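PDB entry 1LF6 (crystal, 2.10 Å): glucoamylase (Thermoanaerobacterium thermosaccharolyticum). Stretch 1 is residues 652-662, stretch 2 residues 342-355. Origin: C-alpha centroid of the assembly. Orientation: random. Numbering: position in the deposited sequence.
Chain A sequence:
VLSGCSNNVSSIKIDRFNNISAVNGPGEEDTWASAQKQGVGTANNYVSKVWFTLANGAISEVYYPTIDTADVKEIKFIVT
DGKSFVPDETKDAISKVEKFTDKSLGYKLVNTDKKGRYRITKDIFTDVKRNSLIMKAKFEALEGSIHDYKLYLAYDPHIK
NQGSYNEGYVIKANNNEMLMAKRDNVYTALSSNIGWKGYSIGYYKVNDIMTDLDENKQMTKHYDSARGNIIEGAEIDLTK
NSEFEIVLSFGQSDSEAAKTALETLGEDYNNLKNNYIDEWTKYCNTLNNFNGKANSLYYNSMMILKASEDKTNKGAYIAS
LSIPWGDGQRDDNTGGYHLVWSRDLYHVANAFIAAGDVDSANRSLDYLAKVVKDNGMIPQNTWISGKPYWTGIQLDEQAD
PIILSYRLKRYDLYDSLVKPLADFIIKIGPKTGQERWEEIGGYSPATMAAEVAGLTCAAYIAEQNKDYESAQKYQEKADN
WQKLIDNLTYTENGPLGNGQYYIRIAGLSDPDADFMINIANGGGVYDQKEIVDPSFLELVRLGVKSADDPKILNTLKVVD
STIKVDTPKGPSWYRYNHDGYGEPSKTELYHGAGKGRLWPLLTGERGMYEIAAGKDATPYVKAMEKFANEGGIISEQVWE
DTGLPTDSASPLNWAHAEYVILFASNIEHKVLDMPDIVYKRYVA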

# COMPACT_ATOMS: atom_id res chain seq x y z
N LEU A 652 2.52 1.55 3.23
CA LEU A 652 3.49 0.63 2.62
C LEU A 652 3.33 -0.63 3.45
O LEU A 652 3.78 -0.71 4.59
CB LEU A 652 4.93 1.16 2.73
CG LEU A 652 5.99 0.29 2.04
CD1 LEU A 652 5.74 0.27 0.54
CD2 LEU A 652 7.38 0.80 2.33
N ASN A 653 2.66 -1.62 2.87
CA ASN A 653 2.39 -2.87 3.56
C ASN A 653 3.60 -3.56 4.18
O ASN A 653 3.52 -4.10 5.28
CB ASN A 653 1.63 -3.82 2.63
CG ASN A 653 0.25 -3.29 2.27
OD1 ASN A 653 -0.34 -2.50 3.02
ND2 ASN A 653 -0.29 -3.72 1.14
N TRP A 654 4.72 -3.53 3.47
CA TRP A 654 5.95 -4.14 3.97
C TRP A 654 6.40 -3.44 5.26
O TRP A 654 6.88 -4.09 6.20
CB TRP A 654 7.02 -4.04 2.88
CG TRP A 654 8.35 -4.64 3.20
CD1 TRP A 654 8.71 -5.32 4.34
CD2 TRP A 654 9.53 -4.57 2.39
NE1 TRP A 654 10.04 -5.67 4.28
CE2 TRP A 654 10.56 -5.23 3.09
CE3 TRP A 654 9.81 -4.02 1.13
CZ2 TRP A 654 11.86 -5.34 2.58
CZ3 TRP A 654 11.09 -4.13 0.62
CH2 TRP A 654 12.10 -4.79 1.35
N ALA A 655 6.23 -2.12 5.32
CA ALA A 655 6.62 -1.36 6.51
C ALA A 655 5.73 -1.71 7.71
O ALA A 655 6.19 -1.79 8.84
CB ALA A 655 6.57 0.13 6.23
N HIS A 656 4.44 -1.90 7.46
CA HIS A 656 3.52 -2.26 8.53
C HIS A 656 3.84 -3.67 9.01
O HIS A 656 3.74 -3.96 10.20
CB HIS A 656 2.08 -2.16 8.04
CG HIS A 656 1.53 -0.76 8.11
ND1 HIS A 656 1.16 -0.17 9.30
CD2 HIS A 656 1.38 0.18 7.15
CE1 HIS A 656 0.81 1.09 9.07
NE2 HIS A 656 0.94 1.33 7.78
N ALA A 657 4.23 -4.53 8.08
CA ALA A 657 4.59 -5.90 8.41
C ALA A 657 5.85 -5.86 9.27
O ALA A 657 5.98 -6.59 10.25
CB ALA A 657 4.83 -6.71 7.14
N GLU A 658 6.79 -4.99 8.89
CA GLU A 658 8.03 -4.86 9.63
C GLU A 658 7.73 -4.35 11.04
O GLU A 658 8.32 -4.82 12.00
CB GLU A 658 8.98 -3.88 8.92
CG GLU A 658 10.38 -3.81 9.53
CD GLU A 658 11.19 -5.09 9.33
OE1 GLU A 658 10.71 -5.99 8.60
OE2 GLU A 658 12.30 -5.19 9.90
N TYR A 659 6.80 -3.39 11.17
CA TYR A 659 6.46 -2.88 12.49
C TYR A 659 5.89 -3.99 13.37
O TYR A 659 6.26 -4.12 14.53
CB TYR A 659 5.44 -1.72 12.42
CG TYR A 659 4.94 -1.34 13.80
CD1 TYR A 659 3.78 -1.93 14.33
CD2 TYR A 659 5.67 -0.49 14.63
CE1 TYR A 659 3.38 -1.68 15.64
CE2 TYR A 659 5.28 -0.24 15.94
CZ TYR A 659 4.13 -0.84 16.44
OH TYR A 659 3.75 -0.62 17.74
N VAL A 660 4.98 -4.77 12.81
CA VAL A 660 4.37 -5.87 13.55
C VAL A 660 5.44 -6.84 14.06
O VAL A 660 5.47 -7.18 15.24
CB VAL A 660 3.36 -6.64 12.67
CG1 VAL A 660 2.90 -7.92 13.36
CG2 VAL A 660 2.18 -5.76 12.37
N ILE A 661 6.33 -7.27 13.16
CA ILE A 661 7.39 -8.20 13.53
C ILE A 661 8.36 -7.61 14.55
O ILE A 661 8.82 -8.31 15.45
CB ILE A 661 8.15 -8.66 12.26
CG1 ILE A 661 7.22 -9.52 11.40
CG2 ILE A 661 9.40 -9.45 12.64
CD1 ILE A 661 7.72 -9.76 9.98
N LEU A 662 8.66 -6.32 14.42
CA LEU A 662 9.57 -5.65 15.35
C LEU A 662 8.92 -5.52 16.73
O LEU A 662 9.53 -5.82 17.75
CB LEU A 662 9.92 -4.25 14.83
CG LEU A 662 10.71 -3.37 15.80
CD1 LEU A 662 12.03 -4.06 16.14
CD2 LEU A 662 10.95 -2.00 15.18
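Stretch 2 342-355: SRDLYHVANAFIAA

Two helices far apart in sequence can pack closely with small residues at the centre of the contact and larger ones beside them, and this pair from glucoamylase is a compact example. Residues 342-355 are helical, with phi and psi near -60° and -45° over most of their length, and run in broadly the same direction as helix 653-662. The axes cross at 34° and approach to 8.3 Å. At the middle of this close approach alanine faces alanine: Ala 657 CA lies 5.0 Å from Ala 351 CA, and their CB atoms are 3.8 Å apart.

Toward the N-terminal ends, Trp 654 covers the most surface. Its five-membered ring forms an offset stack with the imidazole of His 347, the planes tilted by 7° and the centroids 4.0 Å apart; Trp 654 NE1 comes within 3.1 Å of His 347 CD2. The far end of the indole reaches Arg 343, with Trp 654 CH2 3.7 Å from Arg 343 CD. A water links the helices here, donating to Asp 344 OD1 (2.7 Å) and accepting from Trp 654 N (2.8 Å), whereas no direct hydrogen bond joins them.

One turn beyond Ala 657, Ile 661 places CD1 3.5 Å from Asn 350 CB, while its CG1 lies 4.5 Å from Ala 354 CB.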

# COMPACT_ATOMS: atom_id res chain seq x y z
N SER A 342 6.95 -11.07 -4.64
CA SER A 342 7.28 -12.19 -3.79
C SER A 342 7.92 -11.70 -2.49
O SER A 342 7.63 -12.21 -1.40
CB SER A 342 8.23 -13.12 -4.54
OG SER A 342 8.81 -14.08 -3.68
N ARG A 343 8.80 -10.70 -2.61
CA ARG A 343 9.50 -10.14 -1.46
C ARG A 343 8.51 -9.54 -0.46
O ARG A 343 8.47 -9.95 0.70
CB ARG A 343 10.52 -9.08 -1.93
CG ARG A 343 11.20 -8.30 -0.80
CD ARG A 343 12.23 -7.30 -1.34
NE ARG A 343 11.74 -6.62 -2.54
CZ ARG A 343 12.11 -6.92 -3.78
NH1 ARG A 343 12.99 -7.88 -4.00
NH2 ARG A 343 11.59 -6.26 -4.80
N ASP A 344 7.72 -8.58 -0.91
CA ASP A 344 6.74 -7.95 -0.03
C ASP A 344 5.78 -8.97 0.56
O ASP A 344 5.48 -8.93 1.75
CB ASP A 344 5.97 -6.86 -0.78
CG ASP A 344 6.87 -5.72 -1.24
OD1 ASP A 344 6.55 -4.55 -0.97
OD2 ASP A 344 7.90 -6.01 -1.86
N LEU A 345 5.30 -9.90 -0.26
CA LEU A 345 4.36 -10.92 0.19
C LEU A 345 4.99 -11.76 1.30
O LEU A 345 4.35 -12.08 2.30
CB LEU A 345 3.96 -11.81 -1.00
CG LEU A 345 2.85 -12.84 -0.83
CD1 LEU A 345 1.57 -12.17 -0.35
CD2 LEU A 345 2.60 -13.54 -2.17
N TYR A 346 6.26 -12.10 1.12
CA TYR A 346 7.02 -12.88 2.09
C TYR A 346 7.02 -12.19 3.45
O TYR A 346 6.74 -12.81 4.48
CB TYR A 346 8.46 -13.04 1.58
CG TYR A 346 9.48 -13.52 2.60
CD1 TYR A 346 9.47 -14.83 3.08
CD2 TYR A 346 10.47 -12.66 3.07
CE1 TYR A 346 10.43 -15.27 4.00
CE2 TYR A 346 11.43 -13.09 3.99
CZ TYR A 346 11.40 -14.40 4.45
OH TYR A 346 12.35 -14.82 5.35
N HIS A 347 7.32 -10.90 3.44
CA HIS A 347 7.37 -10.13 4.67
C HIS A 347 5.98 -10.00 5.29
O HIS A 347 5.83 -10.11 6.51
CB HIS A 347 7.97 -8.75 4.38
CG HIS A 347 9.43 -8.82 4.01
ND1 HIS A 347 10.38 -9.33 4.86
CD2 HIS A 347 10.08 -8.45 2.88
CE1 HIS A 347 11.57 -9.28 4.27
NE2 HIS A 347 11.41 -8.75 3.07
N VAL A 348 4.97 -9.78 4.46
CA VAL A 348 3.60 -9.66 4.93
C VAL A 348 3.22 -11.00 5.58
O VAL A 348 2.65 -11.03 6.67
CB VAL A 348 2.64 -9.32 3.76
CG1 VAL A 348 1.17 -9.51 4.19
CG2 VAL A 348 2.87 -7.88 3.31
N ALA A 349 3.55 -12.10 4.92
CA ALA A 349 3.26 -13.43 5.45
C ALA A 349 3.92 -13.62 6.82
O ALA A 349 3.35 -14.25 7.72
CB ALA A 349 3.74 -14.48 4.48
N ASN A 350 5.13 -13.10 6.98
CA ASN A 350 5.82 -13.23 8.25
C ASN A 350 5.09 -12.49 9.37
O ASN A 350 5.09 -12.93 10.52
CB ASN A 350 7.26 -12.73 8.14
CG ASN A 350 8.15 -13.70 7.39
OD1 ASN A 350 7.95 -14.91 7.46
ND2 ASN A 350 9.13 -13.17 6.67
N ALA A 351 4.46 -11.37 9.02
CA ALA A 351 3.70 -10.60 10.01
C ALA A 351 2.45 -11.41 10.39
O ALA A 351 2.11 -11.51 11.56
CB ALA A 351 3.29 -9.25 9.43
N PHE A 352 1.79 -11.99 9.39
CA PHE A 352 0.61 -12.81 9.68
C PHE A 352 1.00 -13.96 10.60
O PHE A 352 0.27 -14.30 11.52
CB PHE A 352 0.01 -13.38 8.38
CG PHE A 352 -0.87 -12.40 7.64
CD1 PHE A 352 -1.94 -11.79 8.28
CD2 PHE A 352 -0.65 -12.13 6.29
CE1 PHE A 352 -2.79 -10.90 7.59
CE2 PHE A 352 -1.49 -11.25 5.59
CZ PHE A 352 -2.56 -10.64 6.25
N ILE A 353 2.16 -14.56 10.35
CA ILE A 353 2.64 -15.66 11.19
C ILE A 353 2.83 -15.18 12.62
O ILE A 353 2.33 -15.78 13.56
CB ILE A 353 3.97 -16.23 10.68
CG1 ILE A 353 3.78 -16.87 9.30
CG2 ILE A 353 4.51 -17.27 11.67
CD1 ILE A 353 2.78 -18.00 9.29
N ALA A 354 3.56 -14.08 12.76
CA ALA A 354 3.85 -13.50 14.07
C ALA A 354 2.58 -13.12 14.82
O ALA A 354 2.54 -13.15 16.06
CB ALA A 354 4.73 -12.28 13.91
N ALA A 355 1.54 -12.75 14.07
CA ALA A 355 0.27 -12.34 14.65
C ALA A 355 -0.66 -13.53 14.95
O ALA A 355 -1.65 -13.37 15.65
CB ALA A 355 -0.43 -11.36 13.71
O HOH W 1 4.72 -3.38 0.63